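Local coordinates for glutamic acid/alanine-rich protein (Trypanosoma congolense, PDB 2Y44), which is a surface protein of the parasite whose largely helical ectodomain, the part described here, probably helps to form its surface coat, at residues D10-L15 and E97-S102; E19-S24 and K161-L166; R49-S52 and G56-T59; Q72-V77 and G174-E179; L141-P146 and D151-G156. One frame throughout, in Å; residues are numbered along the deposited sequence.

Contact 1: residues D10-L15 and E97-S102; sequences DVARQL and ETTDES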
# COMPACT_ATOMS: atom_id res chain seq x y z
N ASP A 10 -0.61 -11.96 -15.47
CA ASP A 10 -1.35 -11.05 -14.63
C ASP A 10 -0.82 -11.05 -13.21
O ASP A 10 -0.68 -9.99 -12.59
CB ASP A 10 -2.84 -11.40 -14.67
CG ASP A 10 -3.45 -11.21 -16.06
OD1 ASP A 10 -2.85 -10.52 -16.93
OD2 ASP A 10 -4.62 -11.67 -16.26
N VAL A 11 -0.52 -12.25 -12.67
CA VAL A 11 0.08 -12.29 -11.34
C VAL A 11 1.43 -11.55 -11.35
O VAL A 11 1.69 -10.75 -10.48
CB VAL A 11 0.25 -13.75 -10.87
CG1 VAL A 11 1.18 -13.85 -9.66
CG2 VAL A 11 -1.11 -14.29 -10.50
N ALA A 12 2.28 -11.85 -12.33
CA ALA A 12 3.59 -11.21 -12.37
C ALA A 12 3.48 -9.68 -12.42
O ALA A 12 4.21 -8.99 -11.71
CB ALA A 12 4.39 -11.72 -13.56
N ARG A 13 2.53 -9.16 -13.20
CA ARG A 13 2.34 -7.67 -13.28
C ARG A 13 1.88 -7.07 -11.96
O ARG A 13 2.29 -5.96 -11.57
CB ARG A 13 1.32 -7.33 -14.39
CG ARG A 13 1.86 -7.65 -15.80
CD ARG A 13 1.65 -6.46 -16.70
NE ARG A 13 2.33 -6.56 -18.00
CZ ARG A 13 1.77 -7.07 -19.10
NH1 ARG A 13 0.55 -7.61 -19.05
NH2 ARG A 13 2.43 -7.00 -20.25
N GLN A 14 1.02 -7.80 -11.25
CA GLN A 14 0.65 -7.43 -9.87
C GLN A 14 1.85 -7.40 -8.93
O GLN A 14 2.06 -6.41 -8.24
CB GLN A 14 -0.47 -8.35 -9.33
CG GLN A 14 -1.75 -8.32 -10.16
CD GLN A 14 -2.57 -7.05 -9.96
OE1 GLN A 14 -3.01 -6.40 -10.93
NE2 GLN A 14 -2.80 -6.70 -8.72
N LEU A 15 2.62 -8.49 -8.88
CA LEU A 15 3.82 -8.54 -8.09
C LEU A 15 4.81 -7.40 -8.44
O LEU A 15 5.36 -6.74 -7.56
CB LEU A 15 4.50 -9.90 -8.24
CG LEU A 15 3.73 -11.11 -7.68
CD1 LEU A 15 4.45 -12.40 -8.05
CD2 LEU A 15 3.48 -11.00 -6.17
N GLU A 97 11.19 -12.67 -8.73
CA GLU A 97 12.28 -13.30 -9.47
C GLU A 97 11.85 -14.66 -10.06
O GLU A 97 12.10 -14.97 -11.24
CB GLU A 97 13.49 -13.46 -8.54
CG GLU A 97 14.10 -12.11 -8.16
CD GLU A 97 15.40 -12.22 -7.35
OE1 GLU A 97 15.70 -13.32 -6.83
OE2 GLU A 97 16.09 -11.18 -7.21
N THR A 98 11.23 -15.47 -9.22
CA THR A 98 10.73 -16.77 -9.62
C THR A 98 9.71 -16.71 -10.75
O THR A 98 9.76 -17.52 -11.70
CB THR A 98 10.14 -17.50 -8.38
OG1 THR A 98 11.21 -17.75 -7.45
CG2 THR A 98 9.50 -18.82 -8.80
N THR A 99 8.72 -15.81 -10.63
CA THR A 99 7.68 -15.70 -11.62
C THR A 99 8.28 -15.18 -12.92
O THR A 99 7.95 -15.66 -14.00
CB THR A 99 6.55 -14.78 -11.10
OG1 THR A 99 6.05 -15.35 -9.88
CG2 THR A 99 5.40 -14.67 -12.11
N ASP A 100 9.14 -14.16 -12.81
CA ASP A 100 9.75 -13.60 -14.03
C ASP A 100 10.53 -14.70 -14.75
O ASP A 100 10.57 -14.76 -16.00
CB ASP A 100 10.70 -12.43 -13.71
CG ASP A 100 9.98 -11.15 -13.34
OD1 ASP A 100 8.75 -11.08 -13.50
OD2 ASP A 100 10.64 -10.19 -12.87
N GLU A 101 11.21 -15.52 -13.98
CA GLU A 101 12.06 -16.54 -14.58
C GLU A 101 11.22 -17.59 -15.28
O GLU A 101 11.53 -18.02 -16.40
CB GLU A 101 12.98 -17.19 -13.56
CG GLU A 101 13.79 -18.37 -14.11
CD GLU A 101 14.83 -17.97 -15.16
OE1 GLU A 101 15.15 -16.76 -15.31
OE2 GLU A 101 15.37 -18.89 -15.80
N SER A 102 10.10 -17.98 -14.64
CA SER A 102 9.15 -18.88 -15.31
C SER A 102 8.72 -18.35 -16.68
O SER A 102 8.64 -19.10 -17.66
CB SER A 102 7.92 -19.17 -14.44
OG SER A 102 8.29 -19.94 -13.30
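Thr99 meets Ala12 and Leu15 with its two branches. Its methyl CG2 presses on the methyl of Ala12, with Thr99 CG2 only 3.4 Å from Ala12 CB. That is tighter than usual for two carbons. Thr99 CG2 also lies 3.9 Å from Ala12 CA, right against the backbone of the opposing helix. The hydroxyl branch faces Leu15, whose CD1 comes within 3.8 Å of Thr99 OG1. The Leu15 and Thr99 side chains cross at about a right angle. The chi1 of Thr99, -58°, sets its methyl anti to the backbone N and its hydroxyl beside that N. From there OG1 hydrogen-bonds to the carbonyl of Ala95, one turn earlier, and the polar atom is satisfied within its own helix.

The contact joins helix 2-16 to helix 57-107 in the helical bundle of the ectodomain. The short segments run roughly antiparallel, at 142°, with axes 9.8 Å apart. Ala12 and Thr99 mark the closest backbone approach, CA to CA 6.1 Å. The small Ala12 side chain suits that approach.

Asp100 stands at the margin of the patch, where its OD1 is 4.4 Å from Ala12 CB. That carboxylate is paired with Arg16 in a salt bridge, which adds a charged tie between the same two helices. Leu15 also packs on Ala95 and Ile96, and Thr99 on Met8.

Contact 2: residues E19-S24 and K161-L166; sequences ETASQS and KGLKSL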
# COMPACT_ATOMS: atom_id res chain seq x y z
N GLU A 19 6.30 -2.69 -5.21
CA GLU A 19 7.24 -1.65 -4.74
C GLU A 19 6.68 -0.22 -4.99
O GLU A 19 6.66 0.62 -4.08
CB GLU A 19 8.62 -1.82 -5.42
CG GLU A 19 9.72 -1.02 -4.75
CD GLU A 19 11.11 -1.50 -5.14
OE1 GLU A 19 11.25 -2.28 -6.13
OE2 GLU A 19 12.06 -1.06 -4.47
N THR A 20 6.15 0.01 -6.17
CA THR A 20 5.58 1.30 -6.50
C THR A 20 4.36 1.58 -5.63
O THR A 20 4.22 2.67 -5.11
CB THR A 20 5.25 1.40 -7.97
OG1 THR A 20 6.48 1.41 -8.69
CG2 THR A 20 4.48 2.68 -8.27
N ALA A 21 3.49 0.59 -5.47
CA ALA A 21 2.35 0.75 -4.54
C ALA A 21 2.77 1.07 -3.09
O ALA A 21 2.12 1.87 -2.42
CB ALA A 21 1.46 -0.49 -4.58
N SER A 22 3.81 0.39 -2.59
CA SER A 22 4.33 0.63 -1.25
C SER A 22 4.84 2.04 -1.15
O SER A 22 4.57 2.75 -0.21
CB SER A 22 5.48 -0.36 -0.93
OG SER A 22 4.98 -1.68 -0.90
N GLN A 23 5.64 2.45 -2.13
CA GLN A 23 6.20 3.79 -2.01
C GLN A 23 5.11 4.83 -2.05
O GLN A 23 5.22 5.85 -1.38
CB GLN A 23 7.23 4.01 -3.13
CG GLN A 23 8.46 3.17 -2.97
CD GLN A 23 9.13 2.89 -4.32
OE1 GLN A 23 8.57 3.21 -5.38
NE2 GLN A 23 10.30 2.25 -4.29
N SER A 24 4.09 4.59 -2.87
CA SER A 24 2.93 5.47 -3.00
C SER A 24 2.18 5.56 -1.68
O SER A 24 1.82 6.65 -1.25
CB SER A 24 1.98 4.98 -4.11
OG SER A 24 0.81 5.79 -4.20
N LYS A 161 -2.19 -9.67 2.42
CA LYS A 161 -2.12 -9.19 3.80
C LYS A 161 -1.24 -7.97 3.89
O LYS A 161 -1.61 -6.98 4.53
CB LYS A 161 -1.56 -10.29 4.71
CG LYS A 161 -1.59 -9.92 6.21
CD LYS A 161 -1.80 -11.12 7.13
CE LYS A 161 -1.19 -10.87 8.52
NZ LYS A 161 -1.20 -9.41 8.85
N GLY A 162 -0.09 -8.01 3.22
CA GLY A 162 0.85 -6.89 3.39
C GLY A 162 0.31 -5.63 2.74
O GLY A 162 0.48 -4.49 3.27
N LEU A 163 -0.36 -5.80 1.60
CA LEU A 163 -0.97 -4.66 0.91
C LEU A 163 -2.17 -4.11 1.69
O LEU A 163 -2.33 -2.90 1.80
CB LEU A 163 -1.35 -4.99 -0.54
CG LEU A 163 -1.61 -3.82 -1.50
CD1 LEU A 163 -0.53 -2.76 -1.38
CD2 LEU A 163 -1.69 -4.27 -2.96
N LYS A 164 -3.00 -5.00 2.25
CA LYS A 164 -4.09 -4.54 3.13
C LYS A 164 -3.55 -3.69 4.30
O LYS A 164 -4.21 -2.71 4.73
CB LYS A 164 -4.88 -5.73 3.70
CG LYS A 164 -5.85 -6.33 2.70
CD LYS A 164 -6.61 -7.47 3.34
CE LYS A 164 -7.78 -7.90 2.45
NZ LYS A 164 -8.40 -9.17 2.93
N SER A 165 -2.41 -4.09 4.85
CA SER A 165 -1.78 -3.33 5.96
C SER A 165 -1.50 -1.93 5.50
O SER A 165 -1.75 -0.97 6.23
CB SER A 165 -0.50 -3.96 6.49
OG SER A 165 -0.76 -5.14 7.21
N LEU A 166 -0.91 -1.80 4.29
CA LEU A 166 -0.53 -0.45 3.82
C LEU A 166 -1.79 0.35 3.50
O LEU A 166 -1.85 1.56 3.76
CB LEU A 166 0.32 -0.55 2.55
CG LEU A 166 1.76 -0.92 2.85
CD1 LEU A 166 2.43 -1.47 1.59
CD2 LEU A 166 2.50 0.32 3.43
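The helical segments 19-24 and 161-166 come nearest at Ser22 and Leu166, whose CA atoms are 7.1 Å apart. That spacing is bridged by side chains.

Leu166 does most of the reaching. Its CB is directed at the other helix, and one methyl, CD1, lies against Ser22. Leu166 CD1 is 3.6 Å from Ser22 OG and 4.0 Å from Ser22 CA. The leucine methyl therefore rests on the root of the serine as well as on its hydroxyl. In Ser22 the hydroxyl stands beside the backbone N, chi1 -65°. This lets OG hydrogen-bond to the carbonyl of Leu18, one turn back in the same helix.

The second pair is looser. Leu163 CD1 is 4.4 Å from Ala21 CB. Both residues also touch Val129, in the loop that precedes helix 131-144, which completes an apolar cluster with them.

The contact lies close to the centre of the chain, in the bundle interior where helix 18-53 and helix 149-183 face each other. Helix 57-107 closes one side: Ser22 packs on Ala85 and Leu88, and Leu166 on His84 and Leu88. Leu163 also touches Leu134 of helix 131-144.

The contact is mainly apolar, with one hydroxyl in it, and depends on shape. That buried hydroxyl is engaged by its own helix, so it can sit under a leucine methyl without needing a partner across the interface. Between these two segments the contacts are van der Waals ones.

Contact 3: residues R49-S52 and G56-T59; sequences RAKS and GVDT. Unlike the reference sequence in segment 56-59: Thr59 (reference Ala).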
# COMPACT_ATOMS: atom_id res chain seq x y z
N ARG A 49 -2.16 32.99 20.96
CA ARG A 49 -2.89 34.23 20.60
C ARG A 49 -3.96 34.51 21.66
O ARG A 49 -4.15 35.67 22.09
CB ARG A 49 -3.54 34.09 19.20
CG ARG A 49 -2.46 33.97 18.06
CD ARG A 49 -2.12 35.30 17.46
NE ARG A 49 -0.90 35.32 16.61
CZ ARG A 49 -0.88 34.96 15.34
NH1 ARG A 49 -1.99 34.45 14.79
NH2 ARG A 49 0.22 35.13 14.59
N ALA A 50 -4.61 33.44 22.10
CA ALA A 50 -5.63 33.49 23.16
C ALA A 50 -5.01 33.92 24.48
O ALA A 50 -5.56 34.78 25.18
CB ALA A 50 -6.33 32.11 23.30
N LYS A 51 -3.83 33.39 24.77
CA LYS A 51 -3.14 33.68 26.02
C LYS A 51 -2.76 35.16 26.08
O LYS A 51 -2.91 35.80 27.11
CB LYS A 51 -1.89 32.80 26.13
CG LYS A 51 -2.21 31.37 26.59
CD LYS A 51 -1.12 30.41 26.21
CE LYS A 51 0.04 30.46 27.17
NZ LYS A 51 1.02 29.38 26.83
N SER A 52 -2.20 35.68 24.99
CA SER A 52 -1.94 37.13 24.89
C SER A 52 -3.18 37.98 25.17
O SER A 52 -3.07 39.04 25.79
CB SER A 52 -1.39 37.49 23.50
OG SER A 52 -0.16 36.79 23.29
N GLY A 56 -10.48 33.24 25.94
CA GLY A 56 -10.73 32.13 25.03
C GLY A 56 -9.71 31.01 25.18
O GLY A 56 -9.58 30.16 24.29
N VAL A 57 -8.97 31.02 26.29
CA VAL A 57 -7.80 30.16 26.42
C VAL A 57 -8.25 28.70 26.61
O VAL A 57 -7.74 27.81 25.97
CB VAL A 57 -6.91 30.59 27.58
CG1 VAL A 57 -5.83 29.55 27.85
CG2 VAL A 57 -6.25 31.94 27.26
N ASP A 58 -9.27 28.48 27.43
CA ASP A 58 -9.78 27.11 27.60
C ASP A 58 -10.11 26.44 26.28
O ASP A 58 -9.72 25.28 26.03
CB ASP A 58 -11.07 27.13 28.41
CG ASP A 58 -10.85 27.51 29.84
OD1 ASP A 58 -9.73 27.28 30.36
OD2 ASP A 58 -11.83 28.00 30.45
N THR A 59 -10.94 27.08 25.50
CA THR A 59 -11.41 26.45 24.27
C THR A 59 -10.26 26.24 23.28
O THR A 59 -10.16 25.19 22.67
CB THR A 59 -12.63 27.15 23.64
OG1 THR A 59 -12.22 28.20 22.77
CG2 THR A 59 -13.54 27.74 24.72
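This is an interhelical contact at the turn of a helical hairpin, with Val57 at the start of helix 57-107 packed against Ala50 and Lys51 near the end of helix 18-53. It lies at the far end of the long bundle, its centre about 41 Å from the centre of the chain. Both segments fall within a region predicted to form a coiled coil.

One methyl of Val57 carries most of the contact. CG2 stands beside the valine's own backbone N, anti to its carbonyl carbon, and points at the opposing backbone. Val57 CG2 lies 3.6 Å from Ala50 O and 3.8 Å from Lys51 N, against the peptide group between those two residues. The methyl of Ala50 meets the same branch, with CB to Val57 CG2 at 4.0 Å. Alanine lets the chains come close here: the CA atoms of Ala50 and Val57 are 5.1 Å apart.

Gly56 occupies the N-cap position. Its positive phi, 79°, is readily adopted by glycine as the chain turns into the second helix. Gly56 O lies 3.9 Å from Ala50 CB.

Lys51 gives its aliphatic root to the margin. Lys51 CG is 4.1 Å from Val57 CG2, and the two side chains cross obliquely. The lysine chain then bends at chi3, 81°, and leads its amine away to a salt bridge with Glu48.

Helices 18-53 and 57-107 are thus packed together immediately beside the short turn that connects them, and from there both run back toward the middle of the bundle.

Contact 4: residues Q72-V77 and G174-E179; sequences QRAETV and GEAKYE. Unlike the reference sequence in segment 174-179: Tyr178 (reference Ser).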
# COMPACT_ATOMS: atom_id res chain seq x y z
N GLN A 72 0.01 13.23 16.48
CA GLN A 72 0.86 12.21 17.06
C GLN A 72 0.47 10.85 16.49
O GLN A 72 1.32 10.06 16.08
CB GLN A 72 0.60 12.23 18.56
CG GLN A 72 1.78 12.44 19.35
CD GLN A 72 2.37 11.12 19.72
OE1 GLN A 72 2.72 10.33 18.84
NE2 GLN A 72 2.44 10.85 21.02
N ARG A 73 -0.82 10.61 16.41
CA ARG A 73 -1.32 9.38 15.80
C ARG A 73 -0.85 9.25 14.33
O ARG A 73 -0.45 8.18 13.87
CB ARG A 73 -2.85 9.30 15.90
CG ARG A 73 -3.38 9.08 17.34
CD ARG A 73 -4.85 8.68 17.32
NE ARG A 73 -5.70 9.77 16.82
CZ ARG A 73 -6.14 10.78 17.57
NH1 ARG A 73 -5.77 10.88 18.85
NH2 ARG A 73 -6.84 11.76 17.01
N ALA A 74 -0.93 10.34 13.60
CA ALA A 74 -0.45 10.36 12.22
C ALA A 74 1.01 10.01 12.15
O ALA A 74 1.40 9.22 11.28
CB ALA A 74 -0.74 11.75 11.51
N GLU A 75 1.82 10.56 13.07
CA GLU A 75 3.27 10.32 13.04
C GLU A 75 3.62 8.85 13.33
O GLU A 75 4.53 8.29 12.69
CB GLU A 75 4.04 11.25 13.98
CG GLU A 75 4.03 12.73 13.55
CD GLU A 75 4.69 12.98 12.17
OE1 GLU A 75 5.46 12.12 11.68
OE2 GLU A 75 4.48 14.07 11.60
N THR A 76 2.79 8.20 14.15
CA THR A 76 2.99 6.80 14.44
C THR A 76 2.76 5.99 13.16
O THR A 76 3.44 5.01 12.89
CB THR A 76 2.04 6.37 15.56
OG1 THR A 76 2.40 7.09 16.75
CG2 THR A 76 2.15 4.85 15.83
N VAL A 77 1.76 6.39 12.38
CA VAL A 77 1.46 5.68 11.14
C VAL A 77 2.62 5.76 10.15
O VAL A 77 2.88 4.80 9.44
CB VAL A 77 0.17 6.14 10.47
CG1 VAL A 77 -0.20 5.23 9.29
CG2 VAL A 77 -1.00 6.21 11.47
N GLY A 174 -5.06 9.14 7.15
CA GLY A 174 -6.00 10.10 6.55
C GLY A 174 -7.02 10.50 7.60
O GLY A 174 -7.38 11.68 7.70
N GLU A 175 -7.42 9.55 8.43
CA GLU A 175 -8.38 9.85 9.53
C GLU A 175 -7.75 10.77 10.56
O GLU A 175 -8.39 11.70 11.06
CB GLU A 175 -8.89 8.57 10.21
CG GLU A 175 -9.63 8.79 11.56
CD GLU A 175 -10.98 9.50 11.42
OE1 GLU A 175 -11.48 9.69 10.27
OE2 GLU A 175 -11.56 9.86 12.48
N ALA A 176 -6.46 10.57 10.80
CA ALA A 176 -5.75 11.37 11.78
C ALA A 176 -5.62 12.81 11.28
O ALA A 176 -5.87 13.74 12.03
CB ALA A 176 -4.37 10.77 12.07
N LYS A 177 -5.18 12.99 10.03
CA LYS A 177 -5.24 14.33 9.38
C LYS A 177 -6.61 14.99 9.43
O LYS A 177 -6.72 16.17 9.79
CB LYS A 177 -4.71 14.27 7.94
CG LYS A 177 -5.08 15.46 7.05
CD LYS A 177 -4.63 15.18 5.61
CE LYS A 177 -5.52 14.15 4.90
NZ LYS A 177 -4.77 13.42 3.82
N TYR A 178 -7.67 14.21 9.15
CA TYR A 178 -9.02 14.75 9.15
C TYR A 178 -9.44 15.24 10.56
O TYR A 178 -9.98 16.34 10.71
CB TYR A 178 -9.98 13.70 8.61
CG TYR A 178 -11.42 14.17 8.51
CD1 TYR A 178 -11.80 15.10 7.53
CD2 TYR A 178 -12.36 13.78 9.45
CE1 TYR A 178 -13.12 15.54 7.45
CE2 TYR A 178 -13.69 14.19 9.36
CZ TYR A 178 -14.05 15.08 8.38
OH TYR A 178 -15.35 15.54 8.33
N GLU A 179 -9.17 14.45 11.59
CA GLU A 179 -9.44 14.93 12.95
C GLU A 179 -8.61 16.14 13.35
O GLU A 179 -9.12 17.06 14.03
CB GLU A 179 -9.17 13.82 13.95
CG GLU A 179 -10.20 12.71 13.95
CD GLU A 179 -10.00 11.80 15.15
OE1 GLU A 179 -10.50 12.12 16.26
OE2 GLU A 179 -9.29 10.80 14.98
O HOH W 1 -7.18 9.60 14.17
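Arg73 and Glu179 reach out from facing helices, and their side chains cross at about a right angle. The arginine bends at chi3, while the glutamate is extended beyond CG. Their charged ends form a salt bridge, with Arg73 NH2 3.3 Å from Glu179 OE2. The hydrogen bond within it is weak, since the N-H...O angle is only 124°. The guanidinium and carboxylate planes are 28° apart, and OE2 meets the guanidinium obliquely.

A water bridges the pair. This water sits in the guanidinium plane, at its edge, and accepts from Arg73 NE at 3.0 Å. The water donates to Glu179 OE2 at 2.6 Å. OE2 is therefore held both directly and through the water.

Beneath this polar rim two alanines meet. Ala74 CB and Ala176 CB are 3.8 Å apart, and Ala176 CB also lies 3.8 Å from Ala74 N. Ala74 touches Ala33 of helix 18-53 as well, so a third helix joins the buried side.

The segments are nearly antiparallel, at 160°, with axes 8.5 Å apart. Close alanine packing with an ion pair along its flank is an arrangement familiar from antiparallel helical bundles, here formed by helices 57-107 and 149-183.

Contact 5: residues L141-P146 and D151-G156; sequences LAELLP and DIREHG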
# COMPACT_ATOMS: atom_id res chain seq x y z
N LEU A 141 -5.18 -17.58 -11.08
CA LEU A 141 -4.12 -18.57 -11.29
C LEU A 141 -4.41 -19.90 -10.55
O LEU A 141 -4.32 -20.97 -11.14
CB LEU A 141 -2.76 -18.02 -10.91
CG LEU A 141 -1.56 -18.95 -11.22
CD1 LEU A 141 -1.45 -19.28 -12.75
CD2 LEU A 141 -0.28 -18.22 -10.73
N ALA A 142 -4.89 -19.80 -9.31
CA ALA A 142 -5.25 -20.98 -8.52
C ALA A 142 -6.33 -21.81 -9.21
O ALA A 142 -6.31 -23.07 -9.22
CB ALA A 142 -5.70 -20.58 -7.12
N GLU A 143 -7.29 -21.12 -9.81
CA GLU A 143 -8.40 -21.78 -10.49
C GLU A 143 -7.98 -22.65 -11.67
O GLU A 143 -8.63 -23.65 -11.95
CB GLU A 143 -9.44 -20.74 -10.94
CG GLU A 143 -10.24 -20.17 -9.75
CD GLU A 143 -10.79 -18.79 -10.03
OE1 GLU A 143 -10.81 -18.39 -11.22
OE2 GLU A 143 -11.34 -18.17 -9.09
N LEU A 144 -6.89 -22.26 -12.36
CA LEU A 144 -6.39 -23.06 -13.49
C LEU A 144 -5.60 -24.31 -13.07
O LEU A 144 -5.32 -25.18 -13.91
CB LEU A 144 -5.47 -22.21 -14.40
CG LEU A 144 -6.13 -20.96 -15.00
CD1 LEU A 144 -5.21 -20.28 -16.04
CD2 LEU A 144 -7.46 -21.34 -15.64
N LEU A 145 -5.15 -24.33 -11.81
CA LEU A 145 -4.26 -25.35 -11.33
C LEU A 145 -4.78 -26.02 -10.06
O LEU A 145 -4.27 -25.76 -8.96
CB LEU A 145 -2.88 -24.72 -11.08
CG LEU A 145 -2.33 -24.08 -12.36
CD1 LEU A 145 -1.24 -23.08 -12.02
CD2 LEU A 145 -1.75 -25.18 -13.26
N PRO A 146 -5.84 -26.84 -10.20
CA PRO A 146 -6.49 -27.34 -8.98
C PRO A 146 -5.55 -28.14 -8.08
O PRO A 146 -5.67 -28.07 -6.86
CB PRO A 146 -7.59 -28.26 -9.53
CG PRO A 146 -7.99 -27.61 -10.86
CD PRO A 146 -6.64 -27.09 -11.42
N ASP A 151 -2.00 -23.92 -2.51
CA ASP A 151 -0.66 -23.35 -2.32
C ASP A 151 -0.55 -21.95 -2.92
O ASP A 151 0.07 -21.04 -2.36
CB ASP A 151 0.38 -24.31 -2.93
CG ASP A 151 1.79 -23.85 -2.72
OD1 ASP A 151 2.20 -23.52 -1.57
OD2 ASP A 151 2.47 -23.76 -3.76
N ILE A 152 -1.04 -21.83 -4.15
CA ILE A 152 -1.03 -20.55 -4.87
C ILE A 152 -1.79 -19.47 -4.10
O ILE A 152 -1.33 -18.34 -3.97
CB ILE A 152 -1.64 -20.77 -6.28
CG1 ILE A 152 -0.67 -21.65 -7.12
CG2 ILE A 152 -2.00 -19.41 -6.93
CD1 ILE A 152 -1.28 -22.23 -8.38
N ARG A 153 -2.97 -19.81 -3.58
CA ARG A 153 -3.74 -18.83 -2.80
C ARG A 153 -2.95 -18.45 -1.53
O ARG A 153 -2.99 -17.30 -1.11
CB ARG A 153 -5.10 -19.38 -2.39
CG ARG A 153 -6.17 -19.55 -3.52
CD ARG A 153 -7.37 -20.32 -2.95
NE ARG A 153 -8.17 -21.02 -3.97
CZ ARG A 153 -9.08 -20.41 -4.72
NH1 ARG A 153 -9.23 -19.10 -4.63
NH2 ARG A 153 -9.73 -21.08 -5.66
N GLU A 154 -2.25 -19.39 -0.90
CA GLU A 154 -1.50 -18.99 0.29
C GLU A 154 -0.28 -18.14 -0.01
O GLU A 154 -0.00 -17.20 0.75
CB GLU A 154 -1.17 -20.17 1.22
CG GLU A 154 -2.41 -20.84 1.85
CD GLU A 154 -3.24 -19.90 2.71
OE1 GLU A 154 -2.67 -19.06 3.46
OE2 GLU A 154 -4.48 -19.92 2.56
N HIS A 155 0.41 -18.43 -1.11
CA HIS A 155 1.50 -17.58 -1.60
C HIS A 155 0.98 -16.18 -1.76
O HIS A 155 1.63 -15.19 -1.32
CB HIS A 155 1.98 -18.07 -2.96
CG HIS A 155 2.87 -19.27 -2.89
ND1 HIS A 155 3.68 -19.66 -3.93
CD2 HIS A 155 3.03 -20.20 -1.92
CE1 HIS A 155 4.37 -20.73 -3.57
NE2 HIS A 155 3.98 -21.08 -2.36
N GLY A 156 -0.17 -16.07 -2.39
CA GLY A 156 -0.72 -14.75 -2.65
C GLY A 156 -1.20 -14.07 -1.39
O GLY A 156 -1.13 -12.85 -1.28
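Ile152 packs on Ala142 and Leu145 in a helical hairpin, where helix 131-144 turns into helix 149-183 through a short connection. The tight part is apolar, and Ile152 uses both its branches there. Ile152 CG2, anti to the backbone N, lies over Ala142, 3.9 Å from Ala142 CB and 3.8 Å from Ala142 N. The other branch ends in Ile152 CD1, which touches Leu145 CD1 at 3.7 Å. Here the two side chains cross at about a right angle. Leu141 adds a weaker touch through its CB, 4.3 Å from Ile152 CG2. Leu141 also packs on Thr7 of helix 2-16, and Leu145 on Glu4 of the same helix.

The exposed flank is formed by Arg153 and Glu143. Arg153 still packs on Ala142, but Glu143 approaches only loosely. The arginine chain is extended from CG to NE, with Arg153 CG 3.8 Å from Ala142 CB. The guanidinium lies beside Ala142, and NH1 makes a salt bridge with Asp139 OD1. Glu143 OE2 stays 4.8 Å from Arg153 NH2. That is too far for direct contact, though the opposite charges probably attract. Ala142 CB lies 4.0 Å above one face of the Arg153 guanidinium, offset toward its rim.

The five contacts are spread along one elongated helical bundle. The centre of contact 2 lies about 2 Å from the centre of the chain. Contacts 1 and 5 share one end: their centres are about 14 Å apart, and Val11 CG2 touches Leu141 CD2 at 4.0 Å. Contact 3 marks the other end, about 61 Å from contact 5 between centres. Contact 4 stands between contacts 2 and 3, about 18 Å and 25 Å from their centres. Helix 57-107 serves contacts 1, 3 and 4, and helix 149-183 serves contacts 2, 4 and 5. Contacts 3 and 5 close local hairpins. A glycerol, probably from crystallisation, lies about 5 Å from the side chain of Asp100.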